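Local coordinates for protein methyltransferase FkbM (Methylobacillus flagellatus KT, PDB 2PY6) that probably transfers a methyl group, presumably from S-adenosylmethionine, to an acceptor that is not known, at residues Leu55-Thr60 with Cys76-Ala81; Val82-Tyr87 with Ile99-Phe104; Arg254-Glu259 with Ile331-Pro336; Cys289-Asn294 with Arg326-Ile331. All coordinates share one frame; numbering follows the deposited sequence.

Contact 1: Leu55-Thr60 with Cys76-Ala81; sequences LVILGT and CEVIAA
L55 reaches C76 through its CD2 methyl, which lies 4.0 Å from C76 SG. Beside this pair I57 and V78 cross at a slant, I57 CG1 coming to 3.8 Å from V78 CG1. L55, I57, V78 and A81 share one face of the sheet; A81 CB meets T60 CG2 at 4.0 Å and also touches I57 CB. V56 and A80 belong to the opposite face; V56 CG2 packs 3.8 Å from I79 CG1, which chi1 of 68° sets between the backbone N and the carbonyl carbon of I79, close to L55 O. Three backbone bonds join the segments, the first from L55 N to E77 O at 2.9 Å. I79 N gives to L55 O and I57 N to A80 O. The two strands are parallel neighbours in a beta-alpha-beta unit whose helix is 64-68. Between the first two bonds and the third, segment 76-81 takes one residue more than segment 55-60: I79 turns to psi -21° and makes a beta bulge, leaving A80 O as next acceptor. Farther out, L67 of helix 64-68 backs L55 and I57, and M68 backs V78. Strand 114-118 pairs with strand 54-58 on the side away from strand 77-82, by bonds to V56 and L58, and L114 touches both V56 and I79. T60 OG1 is held by D83.

Contact 2: Val82-Tyr87 with Ile99-Phe104; sequences VDDFRY and ISTDRF
The Y87 ring carries S100 CB over the centre of one face, a CH-pi contact 3.4 Å from the ring centroid and 7° off the ring normal. D84 C, from the same loop, lies in plane at the ring edge. The phenol reaches across the subunit interface, its OH bonded to D84 of the second subunit. The D84 carboxylate is gripped twice by T101, both donors arriving on syn sides but somewhat out of its plane. Chi1 of -69° sets D84 CG anti to the carbonyl carbon, beside the backbone N, on the way to T101. T101 N gives to D84 OD1 at 2.7 Å, nearly straight at 168°, and T101 OG1 gives to D84 OD2 at 2.6 Å. S100 is the N-cap of helix 101-109, its OG accepting from R103 N at 3.0 Å and bonding as well to D102 of the second subunit. D83 N donates to I99 O at 2.9 Å, which prolongs the parallel pairing of strands 77-82 and 96-99. V82 CG2 wedges between F104 CB, 3.5 Å away, and I99 CG1, 3.7 Å away. In the loop D83 OD1 accepts from F85 N to form an Asx turn. With a backbone N-H at the helix start, the T101 hydroxyl and Y87 OH of the second subunit around it, the D84 carboxylate is probably stabilised as an anion, and this acid joins loop, helix and second subunit.

Contact 3: Arg254-Glu259 with Ile331-Pro336; sequences RVWMIE and IIDDAP
D333 OD1 is gripped from several directions. W256 NE1 donates to it at 3.1 Å with a bent angle of 140°, the oxygen lying in the indole plane while the N-H arrives from above the carboxylate plane. A water donates to D333 OD1 at 2.8 Å and weakly joins it to R254 NE. R254 NH2 adds a long salt bridge to D333 OD1, 4.0 Å away with the oxygen well out of the guanidinium plane, so charge alone acts there; the firmer hold on the guanidinium is the bond of R254 NH1 to T285. The indole itself is sandwiched: I332 CG2 sits over one face, 3.5 Å from W256 CD2, and R254 CG lies over the opposite face. D334 CB meets the benzo edge 3.7 Å from W256 CZ2. Chi1 of -60° sets W256 CG anti to the carbonyl carbon, beside the backbone N. An alanine at W256 would probably leave D333 OD1 without its indole donor and open a gap between I332 and R254. Toward the C-terminal end of the strand I258 and I331 meet tip to tip, their CD1 atoms 3.8 Å apart. The loop after helix 328-331 is thus laid against strand 254-258 on its way to strand 338-341, within a sheet of order 3-2-1-4-5-7-6, the Rossmann-like arrangement of class I methyltransferases.

Contact 4: Cys289-Asn294 with Arg326-Ile331; sequences CGAGEN and RPIDDI
A291 pairs with R326 in a parallel bridge made by two backbone bonds on R326: R326 N gives to G290 O at 3.0 Å, and R326 O takes G292 N at 3.0 Å. The A291 and P327 CA hydrogens add weaker contacts to R326 O and G292 O. A water extends the polar link, donating to G292 O at 2.7 Å and accepting from I328 N at 3.0 Å. The bridge belongs to a small mixed sheet in which strand 322-326 lies between 290-291 and 296-299, and the chain turns from it straight into the short helix 328-331. P327 is the N-cap of that helix, its O accepting from both D330 N and I331 N; the proline ring packs by CB and CD against the carbonyls of G292, E293 and N294. Among apolar groups, C289 SG meets I331 CD1 at 3.5 Å and R326 CD at 4.0 Å, while A291 CB lies 4.2 Å from I328 CG1. Charge enters through R326, bent at chi3 (62°): its NH2 makes a salt bridge of 3.0 Å to D330 OD2, which lies in the guanidinium plane, and I331 CG1 sits toward the rim of one guanidinium face. An alanine in place of R326 would probably leave D330 without this mate and uncover the sulfur of C289 and the flank of I331. Around A291 lie C233 of strand 229-233 and A350 of helix 347-352; E293 bonds S349.

From the N terminus, contact 1 closes the first loop, a crossover through helix 64-68, and joins two parallel strands of the six-stranded sheet. Contact 2 follows in series, closing a loop that holds strands 92-93 and 96-99, and ties the end of strand 77-82 to the start of helix 101-109. The two touch where A81 O meets I99 N. Across the chain's centre, about 48 Å between the centres of contacts 1 and 3, contact 3 closes a long loop of the methyltransferase domain and ties strand 254-258 to the loop leading into strand 338-341. Contact 4, nested inside it, ties strand 290-291 to the end of strand 322-326 and helix 328-331, shares I331, and packs onto I258.

Contact 1: Leu55-Thr60 with Cys76-Ala81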
loop_
_atom_site.group_PDB
_atom_site.type_symbol
_atom_site.label_atom_id
_atom_site.label_comp_id
_atom_site.label_asym_id
_atom_site.label_seq_id
_atom_site.Cartn_x
_atom_site.Cartn_y
_atom_site.Cartn_z
ATOM N N LEU A 55 -6.548 -26.563 20.661
ATOM C CA LEU A 55 -5.694 -25.385 20.460
ATOM C C LEU A 55 -6.231 -24.437 19.356
ATOM O O LEU A 55 -6.788 -24.864 18.341
ATOM C CB LEU A 55 -4.253 -25.834 20.141
ATOM C CG LEU A 55 -3.149 -24.777 19.915
ATOM C CD1 LEU A 55 -2.507 -24.284 21.190
ATOM C CD2 LEU A 55 -2.041 -25.356 19.061
ATOM N N VAL A 56 -6.080 -23.145 19.593
ATOM C CA VAL A 56 -6.424 -22.092 18.621
ATOM C C VAL A 56 -5.131 -21.343 18.268
ATOM O O VAL A 56 -4.394 -20.898 19.162
ATOM C CB VAL A 56 -7.443 -21.073 19.175
ATOM C CG1 VAL A 56 -7.680 -19.956 18.172
ATOM C CG2 VAL A 56 -8.760 -21.736 19.478
ATOM N N ILE A 57 -4.862 -21.210 16.973
ATOM C CA ILE A 57 -3.706 -20.489 16.497
ATOM C C ILE A 57 -4.073 -19.011 16.369
ATOM O O ILE A 57 -5.052 -18.680 15.690
ATOM C CB ILE A 57 -3.251 -20.983 15.103
ATOM C CG1 ILE A 57 -2.962 -22.496 15.107
ATOM C CG2 ILE A 57 -2.083 -20.171 14.610
ATOM C CD1 ILE A 57 -2.163 -22.988 16.253
ATOM N N LEU A 58 -3.306 -18.127 17.015
ATOM C CA LEU A 58 -3.561 -16.698 16.883
ATOM C C LEU A 58 -2.594 -16.160 15.855
ATOM O O LEU A 58 -1.371 -16.250 16.036
ATOM C CB LEU A 58 -3.376 -15.972 18.212
ATOM C CG LEU A 58 -4.145 -16.533 19.398
ATOM C CD1 LEU A 58 -3.786 -15.750 20.678
ATOM C CD2 LEU A 58 -5.663 -16.535 19.117
ATOM N N GLY A 59 -3.144 -15.599 14.788
ATOM C CA GLY A 59 -2.360 -15.060 13.678
ATOM C C GLY A 59 -2.182 -16.058 12.545
ATOM O O GLY A 59 -2.065 -17.247 12.783
ATOM N N THR A 60 -2.172 -15.571 11.306
ATOM C CA THR A 60 -1.997 -16.441 10.143
ATOM C C THR A 60 -0.734 -16.088 9.340
ATOM O O THR A 60 -0.509 -16.633 8.265
ATOM C CB THR A 60 -3.223 -16.423 9.192
ATOM O OG1 THR A 60 -3.448 -15.103 8.682
ATOM C CG2 THR A 60 -4.479 -16.928 9.876
ATOM N N CYS A 76 -2.265 -32.394 19.703
ATOM C CA CYS A 76 -3.413 -31.644 20.177
ATOM C C CYS A 76 -4.351 -31.462 18.995
ATOM O O CYS A 76 -3.957 -31.626 17.847
ATOM C CB CYS A 76 -3.009 -30.277 20.747
ATOM S SG CYS A 76 -2.069 -29.283 19.609
ATOM N N GLU A 77 -5.594 -31.121 19.293
ATOM C CA GLU A 77 -6.588 -30.910 18.289
ATOM C C GLU A 77 -6.653 -29.414 17.983
ATOM O O GLU A 77 -7.216 -28.643 18.750
ATOM C CB GLU A 77 -7.929 -31.422 18.798
ATOM C CG GLU A 77 -9.054 -31.393 17.758
ATOM C CD GLU A 77 -10.429 -31.597 18.394
ATOM O OE1 GLU A 77 -10.482 -31.798 19.634
ATOM O OE2 GLU A 77 -11.451 -31.556 17.655
ATOM N N VAL A 78 -6.070 -29.014 16.857
ATOM C CA VAL A 78 -6.079 -27.616 16.422
ATOM C C VAL A 78 -7.454 -27.337 15.769
ATOM O O VAL A 78 -7.809 -27.949 14.753
ATOM C CB VAL A 78 -4.947 -27.308 15.450
ATOM C CG1 VAL A 78 -4.843 -25.783 15.232
ATOM C CG2 VAL A 78 -3.606 -27.852 15.984
ATOM N N ILE A 79 -8.215 -26.416 16.365
ATOM C CA ILE A 79 -9.578 -26.127 15.915
ATOM C C ILE A 79 -9.801 -24.888 15.040
ATOM O O ILE A 79 -10.799 -24.820 14.323
ATOM C CB ILE A 79 -10.552 -26.070 17.117
ATOM C CG1 ILE A 79 -10.292 -24.875 18.006
ATOM C CG2 ILE A 79 -10.450 -27.373 17.955
ATOM C CD1 ILE A 79 -11.367 -24.655 19.010
ATOM N N ALA A 80 -8.898 -23.913 15.065
ATOM C CA ALA A 80 -9.136 -22.681 14.301
ATOM C C ALA A 80 -7.940 -21.808 14.340
ATOM O O ALA A 80 -7.026 -22.048 15.133
ATOM C CB ALA A 80 -10.331 -21.915 14.913
ATOM N N ALA A 81 -7.962 -20.790 13.481
ATOM C CA ALA A 81 -6.953 -19.741 13.458
ATOM C C ALA A 81 -7.722 -18.439 13.483
ATOM O O ALA A 81 -8.765 -18.320 12.837
ATOM C CB ALA A 81 -6.050 -19.824 12.231
#

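Contact 2: Val82-Tyr87 with Ile99-Phe104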
loop_
_atom_site.group_PDB
_atom_site.type_symbol
_atom_site.label_atom_id
_atom_site.label_comp_id
_atom_site.label_asym_id
_atom_site.label_seq_id
_atom_site.Cartn_x
_atom_site.Cartn_y
_atom_site.Cartn_z
ATOM N N VAL A 82 -7.193 -17.483 14.243
ATOM C CA VAL A 82 -7.788 -16.193 14.410
ATOM C C VAL A 82 -7.131 -15.188 13.512
ATOM O O VAL A 82 -5.908 -15.040 13.496
ATOM C CB VAL A 82 -7.685 -15.703 15.885
ATOM C CG1 VAL A 82 -8.199 -14.315 16.017
ATOM C CG2 VAL A 82 -8.464 -16.625 16.780
ATOM N N ASP A 83 -7.961 -14.495 12.753
ATOM C CA ASP A 83 -7.496 -13.395 11.900
ATOM C C ASP A 83 -8.718 -12.513 11.550
ATOM O O ASP A 83 -9.570 -12.877 10.719
ATOM C CB ASP A 83 -6.774 -13.894 10.637
ATOM C CG ASP A 83 -6.031 -12.762 9.878
ATOM O OD1 ASP A 83 -6.437 -11.566 9.943
ATOM O OD2 ASP A 83 -5.017 -13.083 9.206
ATOM N N ASP A 84 -8.788 -11.366 12.219
ATOM C CA ASP A 84 -9.877 -10.386 12.046
ATOM C C ASP A 84 -9.947 -9.756 10.647
ATOM O O ASP A 84 -10.972 -9.192 10.288
ATOM C CB ASP A 84 -9.766 -9.249 13.084
ATOM C CG ASP A 84 -10.055 -9.712 14.505
ATOM O OD1 ASP A 84 -11.029 -10.464 14.695
ATOM O OD2 ASP A 84 -9.326 -9.301 15.439
ATOM N N PHE A 85 -8.861 -9.853 9.886
ATOM C CA PHE A 85 -8.778 -9.299 8.547
ATOM C C PHE A 85 -9.115 -10.323 7.484
ATOM O O PHE A 85 -9.134 -9.984 6.323
ATOM C CB PHE A 85 -7.365 -8.771 8.324
ATOM C CG PHE A 85 -6.893 -7.854 9.434
ATOM C CD1 PHE A 85 -7.291 -6.549 9.443
ATOM C CD2 PHE A 85 -6.077 -8.308 10.456
ATOM C CE1 PHE A 85 -6.906 -5.676 10.412
ATOM C CE2 PHE A 85 -5.680 -7.447 11.462
ATOM C CZ PHE A 85 -6.096 -6.114 11.432
ATOM N N ARG A 86 -9.373 -11.572 7.884
ATOM C CA ARG A 86 -9.666 -12.659 6.932
ATOM C C ARG A 86 -10.856 -13.582 7.262
ATOM O O ARG A 86 -11.181 -14.464 6.461
ATOM C CB ARG A 86 -8.427 -13.574 6.827
ATOM C CG ARG A 86 -7.223 -12.938 6.210
ATOM C CD ARG A 86 -6.050 -13.922 6.178
ATOM N NE ARG A 86 -6.284 -15.029 5.272
ATOM C CZ ARG A 86 -5.491 -16.084 5.136
ATOM N NH1 ARG A 86 -4.403 -16.226 5.860
ATOM N NH2 ARG A 86 -5.822 -17.018 4.279
ATOM N N TYR A 87 -11.519 -13.385 8.396
ATOM C CA TYR A 87 -12.516 -14.380 8.833
ATOM C C TYR A 87 -13.795 -14.509 8.039
ATOM O O TYR A 87 -14.571 -15.412 8.327
ATOM C CB TYR A 87 -12.819 -14.254 10.322
ATOM C CG TYR A 87 -13.747 -13.163 10.757
ATOM C CD1 TYR A 87 -13.288 -11.873 10.949
ATOM C CD2 TYR A 87 -15.064 -13.449 11.096
ATOM C CE1 TYR A 87 -14.112 -10.893 11.399
ATOM C CE2 TYR A 87 -15.894 -12.471 11.554
ATOM C CZ TYR A 87 -15.404 -11.186 11.710
ATOM O OH TYR A 87 -16.215 -10.193 12.170
ATOM N N ILE A 99 -11.337 -17.498 12.130
ATOM C CA ILE A 99 -12.333 -16.849 12.983
ATOM C C ILE A 99 -11.864 -15.477 13.477
ATOM O O ILE A 99 -10.704 -15.117 13.333
ATOM C CB ILE A 99 -12.702 -17.741 14.187
ATOM C CG1 ILE A 99 -11.511 -17.954 15.126
ATOM C CG2 ILE A 99 -13.316 -19.095 13.687
ATOM C CD1 ILE A 99 -11.850 -18.708 16.410
ATOM N N SER A 100 -12.802 -14.695 13.994
ATOM C CA SER A 100 -12.505 -13.380 14.541
ATOM C C SER A 100 -11.986 -13.528 15.970
ATOM O O SER A 100 -12.172 -14.562 16.609
ATOM C CB SER A 100 -13.782 -12.511 14.559
ATOM O OG SER A 100 -14.697 -12.965 15.557
ATOM N N THR A 101 -11.344 -12.498 16.487
ATOM C CA THR A 101 -10.883 -12.537 17.853
ATOM C C THR A 101 -12.061 -12.643 18.813
ATOM O O THR A 101 -11.939 -13.312 19.848
ATOM C CB THR A 101 -10.067 -11.290 18.228
ATOM O OG1 THR A 101 -9.031 -11.084 17.264
ATOM C CG2 THR A 101 -9.457 -11.440 19.629
ATOM N N ASP A 102 -13.179 -11.959 18.501
ATOM C CA ASP A 102 -14.396 -12.070 19.316
ATOM C C ASP A 102 -14.932 -13.510 19.364
ATOM O O ASP A 102 -15.398 -13.947 20.398
ATOM C CB ASP A 102 -15.512 -11.114 18.847
ATOM C CG ASP A 102 -15.296 -9.665 19.289
ATOM O OD1 ASP A 102 -14.448 -9.385 20.190
ATOM O OD2 ASP A 102 -15.998 -8.787 18.735
ATOM N N ARG A 103 -14.854 -14.242 18.255
ATOM C CA ARG A 103 -15.295 -15.633 18.233
ATOM C C ARG A 103 -14.399 -16.533 19.118
ATOM O O ARG A 103 -14.882 -17.440 19.813
ATOM C CB ARG A 103 -15.337 -16.127 16.784
ATOM C CG ARG A 103 -15.774 -17.587 16.570
ATOM C CD ARG A 103 -17.094 -17.937 17.226
ATOM N NE ARG A 103 -17.511 -19.314 16.886
ATOM C CZ ARG A 103 -18.218 -20.144 17.669
ATOM N NH1 ARG A 103 -18.583 -19.802 18.912
ATOM N NH2 ARG A 103 -18.525 -21.363 17.218
ATOM N N PHE A 104 -13.105 -16.240 19.109
ATOM C CA PHE A 104 -12.126 -16.936 19.906
ATOM C C PHE A 104 -12.364 -16.747 21.402
ATOM O O PHE A 104 -12.380 -17.717 22.148
ATOM C CB PHE A 104 -10.720 -16.468 19.493
ATOM C CG PHE A 104 -9.652 -16.652 20.551
ATOM C CD1 PHE A 104 -9.345 -17.910 21.049
ATOM C CD2 PHE A 104 -8.894 -15.570 20.972
ATOM C CE1 PHE A 104 -8.350 -18.073 21.985
ATOM C CE2 PHE A 104 -7.906 -15.728 21.908
ATOM C CZ PHE A 104 -7.630 -16.986 22.418
#

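Contact 3: Arg254-Glu259 with Ile331-Pro336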
loop_
_atom_site.group_PDB
_atom_site.type_symbol
_atom_site.label_atom_id
_atom_site.label_comp_id
_atom_site.label_asym_id
_atom_site.label_seq_id
_atom_site.Cartn_x
_atom_site.Cartn_y
_atom_site.Cartn_z
ATOM N N ARG A 254 38.882 -5.313 -3.055
ATOM C CA ARG A 254 38.365 -6.498 -3.699
ATOM C C ARG A 254 37.183 -7.078 -2.969
ATOM O O ARG A 254 37.102 -6.996 -1.744
ATOM C CB ARG A 254 39.481 -7.538 -3.716
ATOM C CG ARG A 254 39.372 -8.687 -4.691
ATOM C CD ARG A 254 39.405 -8.313 -6.153
ATOM N NE ARG A 254 39.461 -9.532 -6.969
ATOM C CZ ARG A 254 38.446 -10.370 -7.183
ATOM N NH1 ARG A 254 37.221 -10.139 -6.686
ATOM N NH2 ARG A 254 38.645 -11.448 -7.916
ATOM N N VAL A 255 36.238 -7.633 -3.727
ATOM C CA VAL A 255 35.161 -8.404 -3.126
ATOM C C VAL A 255 34.966 -9.702 -3.894
ATOM O O VAL A 255 34.747 -9.682 -5.084
ATOM C CB VAL A 255 33.832 -7.621 -3.029
ATOM C CG1 VAL A 255 32.734 -8.524 -2.484
ATOM C CG2 VAL A 255 34.009 -6.385 -2.132
ATOM N N TRP A 256 35.060 -10.827 -3.191
ATOM C CA TRP A 256 34.737 -12.134 -3.756
ATOM C C TRP A 256 33.412 -12.571 -3.166
ATOM O O TRP A 256 33.324 -12.886 -1.984
ATOM C CB TRP A 256 35.754 -13.173 -3.373
ATOM C CG TRP A 256 37.143 -12.913 -3.788
ATOM C CD1 TRP A 256 37.723 -13.258 -4.982
ATOM C CD2 TRP A 256 38.170 -12.323 -2.988
ATOM N NE1 TRP A 256 39.037 -12.906 -4.972
ATOM C CE2 TRP A 256 39.352 -12.347 -3.757
ATOM C CE3 TRP A 256 38.213 -11.804 -1.680
ATOM C CZ2 TRP A 256 40.570 -11.849 -3.280
ATOM C CZ3 TRP A 256 39.407 -11.322 -1.210
ATOM C CH2 TRP A 256 40.572 -11.316 -2.015
HETATM N N MSE A 257 32.371 -12.561 -3.985
HETATM C CA MSE A 257 31.051 -12.974 -3.565
HETATM C C MSE A 257 30.807 -14.454 -3.913
HETATM O O MSE A 257 30.877 -14.827 -5.088
HETATM C CB MSE A 257 29.987 -12.093 -4.235
HETATM C CG MSE A 257 30.092 -10.616 -3.928
HETATM SE SE MSE A 257 28.613 -9.584 -4.629
HETATM C CE MSE A 257 27.535 -9.710 -3.591
ATOM N N ILE A 258 30.481 -15.261 -2.895
ATOM C CA ILE A 258 30.266 -16.718 -3.028
ATOM C C ILE A 258 28.827 -17.060 -2.700
ATOM O O ILE A 258 28.378 -16.832 -1.579
ATOM C CB ILE A 258 31.206 -17.521 -2.080
ATOM C CG1 ILE A 258 32.672 -17.042 -2.246
ATOM C CG2 ILE A 258 31.089 -19.036 -2.322
ATOM C CD1 ILE A 258 33.594 -17.659 -1.244
ATOM N N GLU A 259 28.094 -17.599 -3.683
ATOM C CA GLU A 259 26.709 -17.948 -3.479
ATOM C C GLU A 259 26.299 -19.116 -4.398
ATOM O O GLU A 259 26.426 -18.976 -5.604
ATOM C CB GLU A 259 25.868 -16.699 -3.801
ATOM C CG GLU A 259 24.366 -16.958 -3.870
ATOM C CD GLU A 259 23.805 -17.446 -2.563
ATOM O OE1 GLU A 259 24.167 -16.887 -1.473
ATOM O OE2 GLU A 259 22.957 -18.360 -2.614
ATOM N N ILE A 331 39.050 -20.540 -4.052
ATOM C CA ILE A 331 38.169 -19.594 -4.784
ATOM C C ILE A 331 38.817 -18.225 -4.964
ATOM O O ILE A 331 38.752 -17.629 -6.049
ATOM C CB ILE A 331 36.792 -19.424 -4.039
ATOM C CG1 ILE A 331 36.002 -20.736 -4.039
ATOM C CG2 ILE A 331 35.945 -18.295 -4.668
ATOM C CD1 ILE A 331 34.804 -20.789 -3.045
ATOM N N ILE A 332 39.404 -17.716 -3.882
ATOM C CA ILE A 332 40.042 -16.396 -3.871
ATOM C C ILE A 332 41.463 -16.456 -4.404
ATOM O O ILE A 332 42.044 -17.548 -4.502
ATOM C CB ILE A 332 40.001 -15.733 -2.449
ATOM C CG1 ILE A 332 40.904 -16.420 -1.423
ATOM C CG2 ILE A 332 38.557 -15.648 -1.943
ATOM C CD1 ILE A 332 40.734 -15.866 -0.010
ATOM N N ASP A 333 42.005 -15.283 -4.763
ATOM C CA ASP A 333 43.334 -15.190 -5.352
ATOM C C ASP A 333 44.206 -14.146 -4.666
ATOM O O ASP A 333 45.150 -13.661 -5.256
ATOM C CB ASP A 333 43.231 -14.879 -6.854
ATOM C CG ASP A 333 42.430 -13.604 -7.135
ATOM O OD1 ASP A 333 41.926 -12.942 -6.190
ATOM O OD2 ASP A 333 42.320 -13.256 -8.319
ATOM N N ASP A 334 43.889 -13.830 -3.417
ATOM C CA ASP A 334 44.626 -12.848 -2.670
ATOM C C ASP A 334 44.267 -13.047 -1.205
ATOM O O ASP A 334 43.295 -13.738 -0.861
ATOM C CB ASP A 334 44.271 -11.436 -3.143
ATOM C CG ASP A 334 45.320 -10.383 -2.748
ATOM O OD1 ASP A 334 46.332 -10.725 -2.100
ATOM O OD2 ASP A 334 45.132 -9.199 -3.088
ATOM N N ALA A 335 45.082 -12.450 -0.351
ATOM C CA ALA A 335 44.901 -12.463 1.061
ATOM C C ALA A 335 43.741 -11.517 1.431
ATOM O O ALA A 335 43.760 -10.309 1.075
ATOM C CB ALA A 335 46.198 -12.033 1.731
ATOM N N PRO A 336 42.694 -12.072 2.097
ATOM C CA PRO A 336 41.588 -11.218 2.499
ATOM C C PRO A 336 41.873 -10.481 3.803
ATOM O O PRO A 336 42.754 -10.861 4.580
ATOM C CB PRO A 336 40.415 -12.199 2.670
ATOM C CG PRO A 336 41.032 -13.464 3.080
ATOM C CD PRO A 336 42.461 -13.479 2.491
HETATM O O HOH W 1 42.176 -10.189 -6.417
#

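Contact 4: Cys289-Asn294 with Arg326-Ile331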
loop_
_atom_site.group_PDB
_atom_site.type_symbol
_atom_site.label_atom_id
_atom_site.label_comp_id
_atom_site.label_asym_id
_atom_site.label_seq_id
_atom_site.Cartn_x
_atom_site.Cartn_y
_atom_site.Cartn_z
ATOM N N CYS A 289 29.101 -21.071 -6.428
ATOM C CA CYS A 289 29.420 -22.311 -5.755
ATOM C C CYS A 289 29.134 -22.076 -4.296
ATOM O O CYS A 289 28.896 -20.933 -3.847
ATOM C CB CYS A 289 30.919 -22.688 -5.912
ATOM S SG CYS A 289 32.105 -21.517 -5.203
ATOM N N GLY A 290 29.182 -23.177 -3.567
ATOM C CA GLY A 290 29.093 -23.159 -2.133
ATOM C C GLY A 290 30.491 -23.234 -1.548
ATOM O O GLY A 290 31.428 -23.700 -2.194
ATOM N N ALA A 291 30.643 -22.718 -0.341
ATOM C CA ALA A 291 31.906 -22.741 0.374
ATOM C C ALA A 291 31.909 -24.000 1.253
ATOM O O ALA A 291 30.983 -24.216 2.038
ATOM C CB ALA A 291 32.058 -21.491 1.240
ATOM N N GLY A 292 32.978 -24.793 1.152
ATOM C CA GLY A 292 33.114 -26.027 1.931
ATOM C C GLY A 292 34.561 -26.319 2.135
ATOM O O GLY A 292 35.376 -25.435 1.904
ATOM N N GLU A 293 34.884 -27.505 2.647
ATOM C CA GLU A 293 36.256 -27.831 2.980
ATOM C C GLU A 293 37.059 -28.366 1.824
ATOM O O GLU A 293 38.287 -28.267 1.823
ATOM C CB GLU A 293 36.411 -28.710 4.234
ATOM C CG GLU A 293 35.590 -29.943 4.341
ATOM C CD GLU A 293 35.708 -30.568 5.740
ATOM O OE1 GLU A 293 36.808 -31.063 6.103
ATOM O OE2 GLU A 293 34.671 -30.558 6.464
ATOM N N ASN A 294 36.391 -28.926 0.834
ATOM C CA ASN A 294 37.112 -29.336 -0.321
ATOM C C ASN A 294 36.291 -29.107 -1.563
ATOM O O ASN A 294 35.246 -28.427 -1.496
ATOM C CB ASN A 294 37.681 -30.745 -0.111
ATOM C CG ASN A 294 36.670 -31.728 0.338
ATOM O OD1 ASN A 294 35.469 -31.540 0.161
ATOM N ND2 ASN A 294 37.158 -32.831 0.910
ATOM N N ARG A 326 33.501 -25.577 -3.172
ATOM C CA ARG A 326 34.920 -25.358 -3.247
ATOM C C ARG A 326 35.357 -24.714 -1.954
ATOM O O ARG A 326 34.528 -24.062 -1.305
ATOM C CB ARG A 326 35.192 -24.363 -4.370
ATOM C CG ARG A 326 34.702 -24.815 -5.767
ATOM C CD ARG A 326 35.027 -23.727 -6.779
ATOM N NE ARG A 326 36.465 -23.513 -6.873
ATOM C CZ ARG A 326 37.040 -22.434 -7.395
ATOM N NH1 ARG A 326 36.330 -21.434 -7.871
ATOM N NH2 ARG A 326 38.356 -22.365 -7.431
ATOM N N PRO A 327 36.639 -24.893 -1.566
ATOM C CA PRO A 327 37.137 -24.182 -0.404
ATOM C C PRO A 327 37.477 -22.725 -0.749
ATOM O O PRO A 327 37.931 -22.456 -1.855
ATOM C CB PRO A 327 38.406 -24.971 -0.016
ATOM C CG PRO A 327 38.891 -25.495 -1.297
ATOM C CD PRO A 327 37.667 -25.777 -2.133
ATOM N N ILE A 328 37.246 -21.830 0.208
ATOM C CA ILE A 328 37.545 -20.384 0.077
ATOM C C ILE A 328 38.984 -20.094 -0.370
ATOM O O ILE A 328 39.190 -19.236 -1.216
ATOM C CB ILE A 328 37.231 -19.637 1.410
ATOM C CG1 ILE A 328 35.718 -19.511 1.569
ATOM C CG2 ILE A 328 37.842 -18.214 1.440
ATOM C CD1 ILE A 328 35.237 -19.265 2.977
ATOM N N ASP A 329 39.948 -20.806 0.215
ATOM C CA ASP A 329 41.357 -20.675 -0.110
ATOM C C ASP A 329 41.619 -20.917 -1.604
ATOM O O ASP A 329 42.541 -20.369 -2.159
ATOM C CB ASP A 329 42.215 -21.678 0.687
ATOM C CG ASP A 329 42.340 -21.340 2.164
ATOM O OD1 ASP A 329 42.213 -20.166 2.535
ATOM O OD2 ASP A 329 42.619 -22.264 2.957
ATOM N N ASP A 330 40.833 -21.763 -2.247
ATOM C CA ASP A 330 40.985 -22.001 -3.727
ATOM C C ASP A 330 40.174 -21.007 -4.570
ATOM O O ASP A 330 40.567 -20.663 -5.666
ATOM C CB ASP A 330 40.650 -23.446 -4.120
ATOM C CG ASP A 330 41.122 -23.792 -5.534
ATOM O OD1 ASP A 330 42.308 -23.556 -5.857
ATOM O OD2 ASP A 330 40.316 -24.324 -6.320
ATOM N N ILE A 331 39.050 -20.540 -4.052
ATOM C CA ILE A 331 38.169 -19.594 -4.784
ATOM C C ILE A 331 38.817 -18.225 -4.964
ATOM O O ILE A 331 38.752 -17.629 -6.049
ATOM C CB ILE A 331 36.792 -19.424 -4.039
ATOM C CG1 ILE A 331 36.002 -20.736 -4.039
ATOM C CG2 ILE A 331 35.945 -18.295 -4.668
ATOM C CD1 ILE A 331 34.804 -20.789 -3.045
HETATM O O HOH W 2 35.539 -22.798 2.427
#